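Local coordinates for exodeoxyribonuclease III (PDB 5J8N), which probably cleaves DNA at abasic sites and degrades duplex strands from their 3' ends, as a magnesium-dependent repair nuclease of the AP/ExoA family, at residues Val152-His156 with Trp219-Tyr223; Tyr203-Tyr208 with Ser246-Pro250; His3-Ile7 with Arg30-Cys35; Leu6-Asn10 with Val147-Asp151; Pro79-Gly85 with Phe97-Glu103. The protein carries 3 engineered substitutions. One frame throughout, in Å; residues are numbered along the deposited sequence.

Interaction 1 (Val152-His156 with Trp219-Tyr223)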
# COMPACT_ATOMS: atom_id res chain seq x y z
N VAL A 152 -3.35 1.27 -4.12
CA VAL A 152 -3.21 1.76 -5.49
C VAL A 152 -4.47 2.54 -5.88
O VAL A 152 -4.45 3.29 -6.87
CB VAL A 152 -2.96 0.53 -6.39
CG1 VAL A 152 -2.92 0.89 -7.88
CG2 VAL A 152 -1.64 -0.13 -5.96
N ASN A 153 -5.59 2.34 -5.17
CA ASN A 153 -6.85 3.02 -5.50
C ASN A 153 -7.36 2.70 -6.90
O ASN A 153 -8.17 3.45 -7.45
CB ASN A 153 -6.75 4.56 -5.28
CG ASN A 153 -7.27 4.97 -3.92
OD1 ASN A 153 -8.38 4.59 -3.55
ND2 ASN A 153 -6.44 5.67 -3.14
N THR A 154 -6.97 1.51 -7.40
CA THR A 154 -7.47 0.98 -8.67
C THR A 154 -7.59 -0.52 -8.58
O THR A 154 -6.68 -1.15 -7.98
CB THR A 154 -6.51 1.35 -9.86
OG1 THR A 154 -6.43 2.78 -9.97
CG2 THR A 154 -7.02 0.81 -11.20
N ALA A 155 -8.69 -1.07 -9.10
CA ALA A 155 -8.85 -2.52 -9.28
C ALA A 155 -8.36 -2.85 -10.68
O ALA A 155 -8.89 -2.32 -11.66
CB ALA A 155 -10.35 -2.91 -9.08
N HIS A 156 -7.37 -3.74 -10.77
CA HIS A 156 -6.66 -3.91 -12.04
C HIS A 156 -7.56 -4.50 -13.12
O HIS A 156 -7.66 -3.95 -14.25
CB HIS A 156 -5.44 -4.80 -11.80
CG HIS A 156 -4.56 -4.93 -12.98
ND1 HIS A 156 -3.55 -5.87 -13.03
CD2 HIS A 156 -4.53 -4.28 -14.16
CE1 HIS A 156 -2.94 -5.78 -14.21
NE2 HIS A 156 -3.51 -4.82 -14.91
N TRP A 219 -13.65 -4.45 -3.60
CA TRP A 219 -12.66 -4.13 -4.64
C TRP A 219 -11.32 -4.52 -4.12
O TRP A 219 -11.07 -4.29 -2.93
CB TRP A 219 -12.65 -2.62 -4.94
CG TRP A 219 -13.89 -1.96 -5.42
CD1 TRP A 219 -15.15 -2.03 -4.89
CD2 TRP A 219 -13.95 -1.01 -6.49
NE1 TRP A 219 -16.00 -1.20 -5.59
CE2 TRP A 219 -15.28 -0.56 -6.57
CE3 TRP A 219 -12.98 -0.50 -7.39
CZ2 TRP A 219 -15.70 0.40 -7.52
CZ3 TRP A 219 -13.40 0.47 -8.35
CH2 TRP A 219 -14.74 0.90 -8.38
N ARG A 220 -10.41 -5.01 -4.96
CA ARG A 220 -9.01 -5.19 -4.55
C ARG A 220 -8.24 -3.95 -4.96
O ARG A 220 -7.90 -3.76 -6.14
CB ARG A 220 -8.43 -6.46 -5.18
CG ARG A 220 -7.13 -6.87 -4.48
CD ARG A 220 -6.68 -8.29 -4.90
NE ARG A 220 -6.36 -8.35 -6.34
CZ ARG A 220 -5.12 -8.34 -6.86
NH1 ARG A 220 -4.95 -8.39 -8.19
NH2 ARG A 220 -4.03 -8.35 -6.09
N LEU A 221 -8.03 -3.07 -3.99
CA LEU A 221 -7.32 -1.80 -4.18
C LEU A 221 -5.91 -1.82 -3.62
O LEU A 221 -5.13 -0.91 -3.91
CB LEU A 221 -8.07 -0.65 -3.48
CG LEU A 221 -9.54 -0.51 -3.92
CD1 LEU A 221 -10.17 0.67 -3.21
CD2 LEU A 221 -9.61 -0.27 -5.45
N ASP A 222 -5.62 -2.83 -2.78
CA ASP A 222 -4.36 -2.87 -2.04
C ASP A 222 -3.55 -4.02 -2.55
O ASP A 222 -4.07 -5.14 -2.72
CB ASP A 222 -4.65 -3.02 -0.53
CG ASP A 222 -5.49 -1.88 -0.06
OD1 ASP A 222 -4.93 -0.79 0.22
OD2 ASP A 222 -6.73 -2.04 -0.03
N TYR A 223 -2.24 -3.79 -2.74
CA TYR A 223 -1.37 -4.74 -3.43
C TYR A 223 0.01 -4.75 -2.79
O TYR A 223 0.41 -3.77 -2.14
CB TYR A 223 -1.19 -4.34 -4.89
CG TYR A 223 -2.43 -4.21 -5.74
CD1 TYR A 223 -3.28 -3.10 -5.63
CD2 TYR A 223 -2.69 -5.14 -6.75
CE1 TYR A 223 -4.40 -2.95 -6.43
CE2 TYR A 223 -3.84 -5.02 -7.58
CZ TYR A 223 -4.64 -3.89 -7.41
OH TYR A 223 -5.71 -3.75 -8.27
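The Tyr223 ring meets Thr154 O at its edge, in the ring plane. His156 N lies at the same edge. Val152 crosses the ring at about a right angle, with CG2 3.4 Å from Tyr223 CD1. Within segment 219-223, Tyr223 CE2 lies over one face of the Arg220 guanidinium, which is salt-bridged to Asp160 and Asp191. Ala155 CB approaches the Trp219 ring obliquely. With CG anti to the carbonyl carbon (chi1 -58°), the Tyr223 ring runs along the loop. Tyr223 OH donates to Thr154 O at 2.8 Å and accepts a weak bond from His156 N at 3.0 Å, so one hydroxyl grips two backbone groups. Val152 N donates to Leu221 O at 2.8 Å. A phenylalanine in place of Tyr223 would probably leave Thr154 O and His156 N without this partner and the loop less firmly held. Asn153, a predicted transition-state stabiliser, bonds through ND2 to Phe112 O. Tyr223 also pairs its backbone with Gly150, beside strand 146-149. Met181 of helix 175-186 packs on Thr154, His156 and Tyr223.

Interaction 2 (Tyr203-Tyr208 with Ser246-Pro250). Engineered in segment 203-208: Tyr208 (natural residue Met).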
# COMPACT_ATOMS: atom_id res chain seq x y z
N TYR A 203 -10.94 -9.39 -2.26
CA TYR A 203 -10.98 -7.94 -2.23
C TYR A 203 -10.30 -7.41 -0.99
O TYR A 203 -10.13 -8.12 0.01
CB TYR A 203 -12.44 -7.47 -2.27
CG TYR A 203 -13.25 -8.10 -3.38
CD1 TYR A 203 -12.79 -8.10 -4.69
CD2 TYR A 203 -14.48 -8.70 -3.11
CE1 TYR A 203 -13.52 -8.70 -5.70
CE2 TYR A 203 -15.26 -9.28 -4.12
CZ TYR A 203 -14.76 -9.29 -5.40
OH TYR A 203 -15.48 -9.92 -6.39
N SER A 204 -10.00 -6.11 -1.00
CA SER A 204 -9.35 -5.49 0.16
C SER A 204 -10.05 -4.22 0.58
O SER A 204 -9.57 -3.54 1.48
CB SER A 204 -7.86 -5.19 -0.12
OG SER A 204 -7.77 -4.18 -1.15
N TRP A 205 -11.16 -3.86 -0.06
CA TRP A 205 -11.94 -2.64 0.27
C TRP A 205 -13.40 -2.91 0.05
O TRP A 205 -13.78 -3.57 -0.93
CB TRP A 205 -11.49 -1.44 -0.63
CG TRP A 205 -12.30 -0.22 -0.33
CD1 TRP A 205 -12.06 0.72 0.67
CD2 TRP A 205 -13.53 0.19 -0.96
NE1 TRP A 205 -13.06 1.68 0.68
CE2 TRP A 205 -14.00 1.37 -0.29
CE3 TRP A 205 -14.32 -0.34 -2.00
CZ2 TRP A 205 -15.15 2.04 -0.65
CZ3 TRP A 205 -15.51 0.33 -2.32
CH2 TRP A 205 -15.90 1.51 -1.66
N TRP A 206 -14.20 -2.37 0.96
CA TRP A 206 -15.65 -2.43 0.83
C TRP A 206 -16.23 -1.12 1.31
O TRP A 206 -15.70 -0.53 2.28
CB TRP A 206 -16.30 -3.56 1.67
CG TRP A 206 -15.68 -4.95 1.46
CD1 TRP A 206 -16.21 -5.95 0.74
CD2 TRP A 206 -14.44 -5.43 1.99
NE1 TRP A 206 -15.37 -7.06 0.76
CE2 TRP A 206 -14.28 -6.74 1.54
CE3 TRP A 206 -13.46 -4.86 2.82
CZ2 TRP A 206 -13.19 -7.52 1.89
CZ3 TRP A 206 -12.35 -5.63 3.16
CH2 TRP A 206 -12.24 -6.96 2.68
N SER A 207 -17.30 -0.67 0.68
CA SER A 207 -18.02 0.51 1.16
C SER A 207 -18.48 0.26 2.61
O SER A 207 -18.76 -0.86 3.02
CB SER A 207 -19.22 0.74 0.24
OG SER A 207 -20.05 1.81 0.75
N TYR A 208 -18.59 1.35 3.38
CA TYR A 208 -19.28 1.29 4.67
C TYR A 208 -20.78 1.20 4.56
O TYR A 208 -21.49 1.11 5.56
CB TYR A 208 -18.93 2.52 5.49
CG TYR A 208 -17.53 2.64 6.06
CD1 TYR A 208 -17.11 1.85 7.10
CD2 TYR A 208 -16.68 3.62 5.58
CE1 TYR A 208 -15.78 2.04 7.66
CE2 TYR A 208 -15.40 3.84 6.11
CZ TYR A 208 -14.98 3.04 7.15
OH TYR A 208 -13.74 3.29 7.70
N SER A 246 -11.19 -0.70 9.45
CA SER A 246 -11.07 0.27 8.38
C SER A 246 -11.98 -0.14 7.23
O SER A 246 -12.55 -1.26 7.23
CB SER A 246 -9.61 0.29 7.91
OG SER A 246 -9.40 1.09 6.74
N ASP A 247 -12.16 0.72 6.23
CA ASP A 247 -12.85 0.27 5.01
C ASP A 247 -12.00 -0.64 4.17
O ASP A 247 -12.55 -1.37 3.38
CB ASP A 247 -13.38 1.48 4.18
CG ASP A 247 -12.35 2.55 3.85
OD1 ASP A 247 -11.25 2.64 4.45
OD2 ASP A 247 -12.67 3.35 2.92
N HIS A 248 -10.67 -0.58 4.32
CA HIS A 248 -9.77 -1.56 3.71
C HIS A 248 -9.43 -2.65 4.73
O HIS A 248 -9.46 -2.39 5.95
CB HIS A 248 -8.44 -0.95 3.29
CG HIS A 248 -8.54 0.11 2.24
ND1 HIS A 248 -8.02 -0.04 0.97
CD2 HIS A 248 -9.06 1.36 2.30
CE1 HIS A 248 -8.21 1.08 0.30
NE2 HIS A 248 -8.85 1.93 1.07
N CYS A 249 -9.05 -3.82 4.23
CA CYS A 249 -8.35 -4.79 5.09
C CYS A 249 -6.90 -4.86 4.67
O CYS A 249 -6.54 -4.41 3.58
CB CYS A 249 -9.01 -6.19 5.03
SG CYS A 249 -8.74 -7.08 3.47
N PRO A 250 -6.04 -5.45 5.48
CA PRO A 250 -4.62 -5.55 5.11
C PRO A 250 -4.37 -6.55 4.01
O PRO A 250 -5.19 -7.46 3.78
CB PRO A 250 -3.94 -6.03 6.41
CG PRO A 250 -4.94 -5.71 7.52
CD PRO A 250 -6.29 -5.90 6.86
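Trp205 turns an edge of its indole toward the face of the His248 imidazole. The pair is T-shaped, with the Trp205 five-membered ring and the His248 ring 4.7 Å apart between centroids and their planes at 64°. Trp205 CD1 is the atom over the imidazole. CG of Trp205 is anti to the backbone N (chi1 178°), which carries the indole across to segment 246-250. There NE1 donates to Asp247 OD2 at 2.8 Å. The oxygen lies near the indole plane, but NE1 reaches it from above the carboxylate plane. Tyr208, an engineered residue, meets the same aspartate: Asp247 CB sits over one ring face, 4.0 Å from the Tyr208 ring centroid. The Tyr208 ring and the carboxylate are almost parallel, 3° apart. Trp206 instead offers its edge to sulfur, with CH2 3.6 Å from Cys249 SG. Two backbone bonds frame these groups, Cys249 N to Ser204 O and Trp206 N to Asp247 O. Asp247 and His248 are predicted magnesium ligands, and the nearest atom of the Asp247 side chain is about 4 Å from a magnesium ion. His248 ND1 bonds to Asp222. Ser204 and Trp205 form a classic beta bulge opposite Trp219 of strand 218-227. His248 O also accepts from Trp9 NE1 of strand 3-10, and segment 246-250 leads into strand 251-256.

Interaction 3 (His3-Ile7 with Arg30-Cys35)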
# COMPACT_ATOMS: atom_id res chain seq x y z
N HIS A 3 14.03 -14.07 6.89
CA HIS A 3 12.60 -14.05 6.62
C HIS A 3 11.96 -12.72 6.88
O HIS A 3 12.28 -12.10 7.90
CB HIS A 3 11.86 -15.05 7.51
CG HIS A 3 12.24 -16.46 7.25
ND1 HIS A 3 11.70 -17.19 6.22
CD2 HIS A 3 13.14 -17.27 7.86
CE1 HIS A 3 12.23 -18.40 6.22
NE2 HIS A 3 13.11 -18.47 7.20
N TYR A 4 11.04 -12.30 6.01
CA TYR A 4 10.28 -11.08 6.27
C TYR A 4 8.81 -11.37 6.07
O TYR A 4 8.39 -11.78 4.98
CB TYR A 4 10.68 -9.95 5.30
CG TYR A 4 12.10 -9.49 5.37
CD1 TYR A 4 13.11 -10.20 4.74
CD2 TYR A 4 12.42 -8.27 5.98
CE1 TYR A 4 14.40 -9.73 4.76
CE2 TYR A 4 13.73 -7.80 5.97
CZ TYR A 4 14.69 -8.54 5.36
OH TYR A 4 16.00 -8.08 5.34
N ASN A 5 7.99 -11.14 7.09
CA ASN A 5 6.56 -11.22 6.93
C ASN A 5 6.04 -9.77 6.98
O ASN A 5 6.16 -9.10 8.03
CB ASN A 5 5.98 -12.07 8.03
CG ASN A 5 4.52 -12.41 7.81
OD1 ASN A 5 3.89 -11.90 6.89
ND2 ASN A 5 3.98 -13.24 8.69
N LEU A 6 5.54 -9.28 5.86
CA LEU A 6 5.11 -7.92 5.71
C LEU A 6 3.60 -7.81 5.63
O LEU A 6 2.94 -8.61 4.94
CB LEU A 6 5.74 -7.33 4.45
CG LEU A 6 5.35 -5.88 4.10
CD1 LEU A 6 6.58 -5.19 3.42
CD2 LEU A 6 4.16 -5.83 3.25
N ILE A 7 3.03 -6.81 6.31
CA ILE A 7 1.59 -6.53 6.18
C ILE A 7 1.46 -5.04 5.89
O ILE A 7 2.27 -4.22 6.34
CB ILE A 7 0.84 -6.98 7.44
CG1 ILE A 7 -0.69 -6.90 7.27
CG2 ILE A 7 1.26 -6.17 8.71
CD1 ILE A 7 -1.43 -7.71 8.35
N ARG A 30 3.69 -10.23 15.28
CA ARG A 30 3.56 -11.25 14.25
C ARG A 30 4.31 -10.84 12.97
O ARG A 30 4.86 -11.72 12.26
CB ARG A 30 2.06 -11.44 13.96
CG ARG A 30 1.71 -12.60 13.05
CD ARG A 30 0.18 -12.87 13.08
NE ARG A 30 -0.07 -13.99 12.18
CZ ARG A 30 -1.14 -14.79 12.25
NH1 ARG A 30 -2.11 -14.54 13.13
NH2 ARG A 30 -1.26 -15.82 11.42
N PHE A 31 4.39 -9.54 12.66
CA PHE A 31 4.91 -9.09 11.36
C PHE A 31 6.25 -8.40 11.52
O PHE A 31 6.46 -7.60 12.44
CB PHE A 31 3.87 -8.19 10.69
CG PHE A 31 2.63 -8.96 10.37
CD1 PHE A 31 2.62 -9.80 9.25
CD2 PHE A 31 1.54 -8.94 11.21
CE1 PHE A 31 1.51 -10.59 8.95
CE2 PHE A 31 0.41 -9.76 10.90
CZ PHE A 31 0.41 -10.57 9.77
N ASP A 32 7.18 -8.70 10.60
CA ASP A 32 8.47 -8.03 10.59
C ASP A 32 8.37 -6.57 10.13
O ASP A 32 9.15 -5.75 10.58
CB ASP A 32 9.45 -8.78 9.69
CG ASP A 32 9.68 -10.19 10.17
OD1 ASP A 32 10.43 -10.35 11.14
OD2 ASP A 32 9.08 -11.13 9.63
N ILE A 33 7.45 -6.31 9.24
CA ILE A 33 7.20 -4.97 8.72
C ILE A 33 5.75 -4.74 8.67
O ILE A 33 4.99 -5.60 8.21
CB ILE A 33 7.84 -4.80 7.32
CG1 ILE A 33 9.34 -5.10 7.35
CG2 ILE A 33 7.54 -3.39 6.78
CD1 ILE A 33 9.99 -5.10 5.93
N VAL A 34 5.31 -3.59 9.20
CA VAL A 34 3.88 -3.19 9.16
C VAL A 34 3.85 -1.81 8.49
O VAL A 34 4.44 -0.85 9.03
CB VAL A 34 3.31 -3.09 10.58
CG1 VAL A 34 1.83 -2.59 10.55
CG2 VAL A 34 3.39 -4.44 11.32
N CYS A 35 3.21 -1.75 7.36
CA CYS A 35 3.04 -0.49 6.61
C CYS A 35 1.61 -0.02 6.76
O CYS A 35 0.68 -0.82 6.54
CB CYS A 35 3.38 -0.65 5.12
SG CYS A 35 5.13 -0.96 4.84
O HOH W 1 12.22 -12.57 10.74
O HOH W 2 4.35 -14.39 11.63
O HOH W 3 1.72 -14.64 10.02
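Leu6 with Ile33 and Ile7 with Val34 are parallel bridge pairs between neighbouring strands of the six-stranded sheet. Ile7 N donates to Ile33 O at 3.0 Å, and Cys35 N to Ile7 O at 2.8 Å. Just before strand 33-37 a side chain continues the ladder. Asp32 OD2 accepts from Asn5 N at 2.8 Å, on its anti side and 15° out of the carboxylate plane. The chain between the two strands runs through helices 14-18 and 22-27, so the pair closes a beta-alpha-beta crossover. Leu25 of helix 22-27 packs on Ile7 and Val34. On this face of the sheet Phe31 CG is anti to the carbonyl carbon (chi1 -64°), and Ile7 CG2 sits over the Phe31 ring, 3.9 Å from its centroid. Arg30 CG lies over the opposite ring face. The Asn5 amide stands at the ring edge, its plane 69° from that of the ring, with OD1 3.4 Å from Phe31 CE1. Replacing Phe31 by alanine would probably leave a gap over Ile7 and let the Asn5 amide turn more easily. Leu6 and Ile33 point to the other face, where Leu6 CD1 is 3.9 Å from Ile33 CG2. One water links His3 O to Asp32 OD1, and another links Asn5 ND2 to Arg30 O.

Interaction 4 (Leu6-Asn10 with Val147-Asp151)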
# COMPACT_ATOMS: atom_id res chain seq x y z
N LEU A 6 5.54 -9.28 5.86
CA LEU A 6 5.11 -7.92 5.71
C LEU A 6 3.60 -7.81 5.63
O LEU A 6 2.94 -8.61 4.94
CB LEU A 6 5.74 -7.33 4.45
CG LEU A 6 5.35 -5.88 4.10
CD1 LEU A 6 6.58 -5.19 3.42
CD2 LEU A 6 4.16 -5.83 3.25
N ILE A 7 3.03 -6.81 6.31
CA ILE A 7 1.59 -6.53 6.18
C ILE A 7 1.46 -5.04 5.89
O ILE A 7 2.27 -4.22 6.34
CB ILE A 7 0.84 -6.98 7.44
CG1 ILE A 7 -0.69 -6.90 7.27
CG2 ILE A 7 1.26 -6.17 8.71
CD1 ILE A 7 -1.43 -7.71 8.35
N SER A 8 0.47 -4.68 5.09
CA SER A 8 0.22 -3.35 4.59
C SER A 8 -1.25 -3.05 4.73
O SER A 8 -2.09 -3.90 4.36
CB SER A 8 0.65 -3.29 3.14
OG SER A 8 0.35 -2.01 2.52
N TRP A 9 -1.59 -1.88 5.26
CA TRP A 9 -2.97 -1.62 5.60
C TRP A 9 -3.30 -0.14 5.46
O TRP A 9 -2.69 0.68 6.15
CB TRP A 9 -3.24 -2.08 7.06
CG TRP A 9 -4.71 -2.11 7.45
CD1 TRP A 9 -5.81 -2.09 6.62
CD2 TRP A 9 -5.21 -2.24 8.78
NE1 TRP A 9 -7.00 -2.21 7.39
CE2 TRP A 9 -6.63 -2.32 8.71
CE3 TRP A 9 -4.58 -2.34 10.02
CZ2 TRP A 9 -7.42 -2.43 9.84
CZ3 TRP A 9 -5.37 -2.49 11.15
CH2 TRP A 9 -6.80 -2.51 11.05
N ASN A 10 -4.32 0.18 4.65
CA ASN A 10 -4.89 1.54 4.68
C ASN A 10 -5.88 1.59 5.84
O ASN A 10 -6.90 0.85 5.81
CB ASN A 10 -5.57 1.87 3.36
CG ASN A 10 -6.28 3.21 3.39
OD1 ASN A 10 -6.86 3.60 4.41
ND2 ASN A 10 -6.25 3.94 2.25
N VAL A 147 10.16 -3.91 -3.37
CA VAL A 147 8.88 -4.33 -2.83
C VAL A 147 8.07 -3.05 -2.74
O VAL A 147 8.55 -2.07 -2.12
CB VAL A 147 9.04 -4.98 -1.45
CG1 VAL A 147 7.67 -5.34 -0.87
CG2 VAL A 147 9.88 -6.17 -1.56
N ILE A 148 6.89 -3.01 -3.33
CA ILE A 148 6.04 -1.84 -3.32
C ILE A 148 4.71 -2.21 -2.74
O ILE A 148 3.98 -3.03 -3.31
CB ILE A 148 5.84 -1.26 -4.74
CG1 ILE A 148 7.21 -0.95 -5.36
CG2 ILE A 148 4.96 -0.01 -4.69
CD1 ILE A 148 7.50 -1.79 -6.62
N CYS A 149 4.37 -1.63 -1.61
CA CYS A 149 3.05 -1.99 -1.04
C CYS A 149 2.23 -0.74 -0.88
O CYS A 149 2.73 0.38 -0.62
CB CYS A 149 3.19 -2.69 0.31
SG CYS A 149 4.04 -1.76 1.62
N GLY A 150 0.92 -0.96 -0.92
CA GLY A 150 0.02 0.12 -0.52
C GLY A 150 -1.26 0.08 -1.29
O GLY A 150 -1.67 -0.94 -1.88
N ASP A 151 -1.95 1.21 -1.20
CA ASP A 151 -3.29 1.39 -1.73
C ASP A 151 -3.15 2.05 -3.07
O ASP A 151 -2.84 3.26 -3.13
CB ASP A 151 -4.08 2.22 -0.73
CG ASP A 151 -5.44 2.58 -1.18
OD1 ASP A 151 -5.90 2.15 -2.25
OD2 ASP A 151 -6.11 3.35 -0.43
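Cys149 and Ser8 face each other between two strands not bonded together, their axes 8.9 Å apart. Cys149 CB lies 3.8 Å from Ser8 CB and 3.7 Å from Ser8 OG. SG of Cys149 stands between its backbone N and carbonyl carbon (chi1 59°), turned to the Leu6 side of Ser8. There Leu6 CD2 approaches it at 4.4 Å. The Ser8 hydroxyl is buried and bonds to Gln37 NE2. Leu6 CD1 also reaches Val147 CG1, so this end is apolar. These side chains join the two sheets of the DNase I-like sandwich. At the other end Asn10 ND2 donates to Asp151 OD2 at 2.7 Å. The bond is bent (138°), on the anti side of that oxygen and somewhat out of the carboxylate plane; the amide and carboxylate planes are 59° apart. Asn10 OD1 accepts from Asn12 N, while Asp151 OD1 takes a weak bond from Asn153 N. Asn10 and Asp151 are both predicted magnesium ligands, and Asp151 a predicted proton donor or acceptor. The Asn10 hydrogen bond thus probably limits the rotation of the Asp151 carboxylate.

Interaction 5 (Pro79-Gly85 with Phe97-Glu103)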
# COMPACT_ATOMS: atom_id res chain seq x y z
N PRO A 79 16.07 0.31 9.10
CA PRO A 79 16.44 0.54 7.71
C PRO A 79 17.84 1.06 7.54
O PRO A 79 18.33 1.79 8.40
CB PRO A 79 15.49 1.64 7.25
CG PRO A 79 14.39 1.69 8.24
CD PRO A 79 14.94 1.15 9.52
N ILE A 80 18.46 0.76 6.41
CA ILE A 80 19.75 1.36 6.09
C ILE A 80 19.63 2.70 5.36
O ILE A 80 20.63 3.40 5.22
CB ILE A 80 20.65 0.41 5.25
CG1 ILE A 80 20.01 0.10 3.91
CG2 ILE A 80 20.83 -0.93 5.98
CD1 ILE A 80 20.90 -0.91 3.09
N LYS A 81 18.43 3.04 4.91
CA LYS A 81 18.16 4.34 4.24
C LYS A 81 16.68 4.62 4.40
O LYS A 81 15.84 3.70 4.34
CB LYS A 81 18.54 4.28 2.75
CG LYS A 81 18.51 5.62 2.02
CD LYS A 81 19.08 5.50 0.57
CE LYS A 81 20.06 6.65 0.31
NZ LYS A 81 19.44 8.00 0.55
N LEU A 82 16.39 5.90 4.58
CA LEU A 82 15.04 6.39 4.79
C LEU A 82 14.86 7.59 3.85
O LEU A 82 15.68 8.53 3.94
CB LEU A 82 14.86 6.81 6.27
CG LEU A 82 13.59 7.62 6.57
CD1 LEU A 82 12.36 6.73 6.42
CD2 LEU A 82 13.76 8.11 7.99
N GLU A 83 13.82 7.57 3.01
CA GLU A 83 13.54 8.74 2.18
C GLU A 83 12.06 8.99 2.14
O GLU A 83 11.26 8.07 1.88
CB GLU A 83 14.08 8.57 0.74
CG GLU A 83 15.57 8.37 0.74
CD GLU A 83 16.18 8.42 -0.65
OE1 GLU A 83 15.43 8.57 -1.63
OE2 GLU A 83 17.41 8.31 -0.75
N LYS A 84 11.72 10.22 2.49
CA LYS A 84 10.34 10.64 2.51
C LYS A 84 10.14 11.38 1.22
O LYS A 84 10.69 12.47 1.02
CB LYS A 84 10.05 11.49 3.75
CG LYS A 84 10.21 10.68 5.03
CD LYS A 84 10.17 11.54 6.27
CE LYS A 84 10.25 10.68 7.53
NZ LYS A 84 10.13 11.47 8.81
N GLY A 85 9.47 10.71 0.29
CA GLY A 85 9.02 11.33 -0.93
C GLY A 85 9.89 10.84 -2.07
O GLY A 85 11.03 10.32 -1.89
N PHE A 97 4.32 8.82 0.23
CA PHE A 97 5.40 7.96 -0.23
C PHE A 97 6.48 7.90 0.81
O PHE A 97 7.04 8.92 1.20
CB PHE A 97 5.93 8.52 -1.55
CG PHE A 97 7.03 7.73 -2.18
CD1 PHE A 97 8.32 7.85 -1.74
CD2 PHE A 97 6.73 6.89 -3.27
CE1 PHE A 97 9.39 7.13 -2.42
CE2 PHE A 97 7.77 6.20 -3.94
CZ PHE A 97 9.06 6.31 -3.46
N LEU A 98 6.79 6.69 1.22
CA LEU A 98 7.87 6.48 2.20
C LEU A 98 8.74 5.31 1.80
O LEU A 98 8.24 4.16 1.69
CB LEU A 98 7.23 6.28 3.59
CG LEU A 98 8.19 5.99 4.72
CD1 LEU A 98 9.03 7.16 4.91
CD2 LEU A 98 7.40 5.69 6.02
N ARG A 99 10.01 5.57 1.59
CA ARG A 99 11.01 4.56 1.23
C ARG A 99 11.85 4.19 2.43
O ARG A 99 12.43 5.06 3.12
CB ARG A 99 11.88 5.09 0.10
CG ARG A 99 13.08 4.22 -0.19
CD ARG A 99 13.86 4.75 -1.37
NE ARG A 99 15.14 4.03 -1.52
CZ ARG A 99 16.03 4.35 -2.41
NH1 ARG A 99 15.81 5.30 -3.27
NH2 ARG A 99 17.18 3.68 -2.43
N THR A 100 11.96 2.89 2.67
CA THR A 100 12.89 2.36 3.67
C THR A 100 13.67 1.23 3.01
O THR A 100 13.06 0.26 2.54
CB THR A 100 12.14 1.84 4.93
OG1 THR A 100 11.10 0.95 4.50
CG2 THR A 100 11.53 2.99 5.72
N ASP A 101 14.99 1.32 3.00
CA ASP A 101 15.84 0.27 2.41
C ASP A 101 16.23 -0.69 3.49
O ASP A 101 16.63 -0.25 4.58
CB ASP A 101 17.09 0.85 1.75
CG ASP A 101 16.78 1.73 0.55
OD1 ASP A 101 15.60 2.00 0.25
OD2 ASP A 101 17.75 2.08 -0.13
N TYR A 102 16.21 -1.98 3.16
CA TYR A 102 16.77 -3.00 4.05
C TYR A 102 17.92 -3.70 3.35
O TYR A 102 18.21 -3.44 2.17
CB TYR A 102 15.68 -3.98 4.49
CG TYR A 102 14.60 -3.24 5.23
CD1 TYR A 102 14.76 -2.93 6.60
CD2 TYR A 102 13.45 -2.80 4.58
CE1 TYR A 102 13.80 -2.16 7.27
CE2 TYR A 102 12.48 -2.05 5.24
CZ TYR A 102 12.66 -1.75 6.59
OH TYR A 102 11.74 -0.96 7.25
N GLU A 103 18.64 -4.59 4.07
CA GLU A 103 19.80 -5.21 3.44
C GLU A 103 19.37 -5.99 2.21
O GLU A 103 20.13 -6.00 1.25
CB GLU A 103 20.53 -6.16 4.40
CG GLU A 103 21.14 -5.50 5.63
CD GLU A 103 22.32 -4.61 5.31
OE1 GLU A 103 22.75 -4.57 4.13
OE2 GLU A 103 22.80 -3.92 6.23
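Arg99 and Glu83 run alongside each other from a hydrogen-bonded antiparallel pair. The Arg99 chain is extended from CG to NE, bringing its guanidinium alongside Asp101. NE donates to Asp101 OD1 at 2.7 Å and NH2 to the syn lone pair of Asp101 OD2 at 2.9 Å, a side-on salt bridge that keeps the guanidinium and carboxylate close to one plane. The Glu83 carboxylate sits over the guanidinium face. Its OE1 is 3.7 Å from Arg99 NH1, a long salt bridge of charges alone. Lys81 sets CD over the guanidinium face; its third and fourth torsions bend, and its modelled contact with Glu83 is doubtfully short. On the other face of the strand pair Leu82 CD1 meets Leu98 CD1 at 3.7 Å and Thr100 CG2 at 3.9 Å. With chi1 at 178° the Leu98 chain swings away from its own N and sets CD1 against Leu82. Pro79 runs beside Tyr102, whose OH bonds to Ser75. Strand 97-101 lies between 81-84 and 106-111 in its sheet. The Leu82 and Leu98 face packs on strands 57-61 and 71-75 of the other sheet, while the Arg99 face meets helix 119-141, where Tyr135 OH accepts from Arg99 NH1.

In the fold
Interaction 4 lies nearest the centre of the chain and joins the two sheets; interaction 5 is the most exposed, an antiparallel pair at one edge of the second sheet. Interactions 3 and 4 share Leu6 and Ile7 of strand 3-10. The first pairs that strand within its sheet, the second packs it across. Interactions 1, 2 and 4 converge on the predicted catalytic site, where Asp222 OD2 meets both His248 ND1 and Ser204 OG. Their chemistry is of polar atoms that often serve two partners at once, beside aromatic rings. Interaction 5 relies on salt bridges on one face, whereas interaction 3 combines a parallel backbone ladder with aliphatic and Phe31 packing.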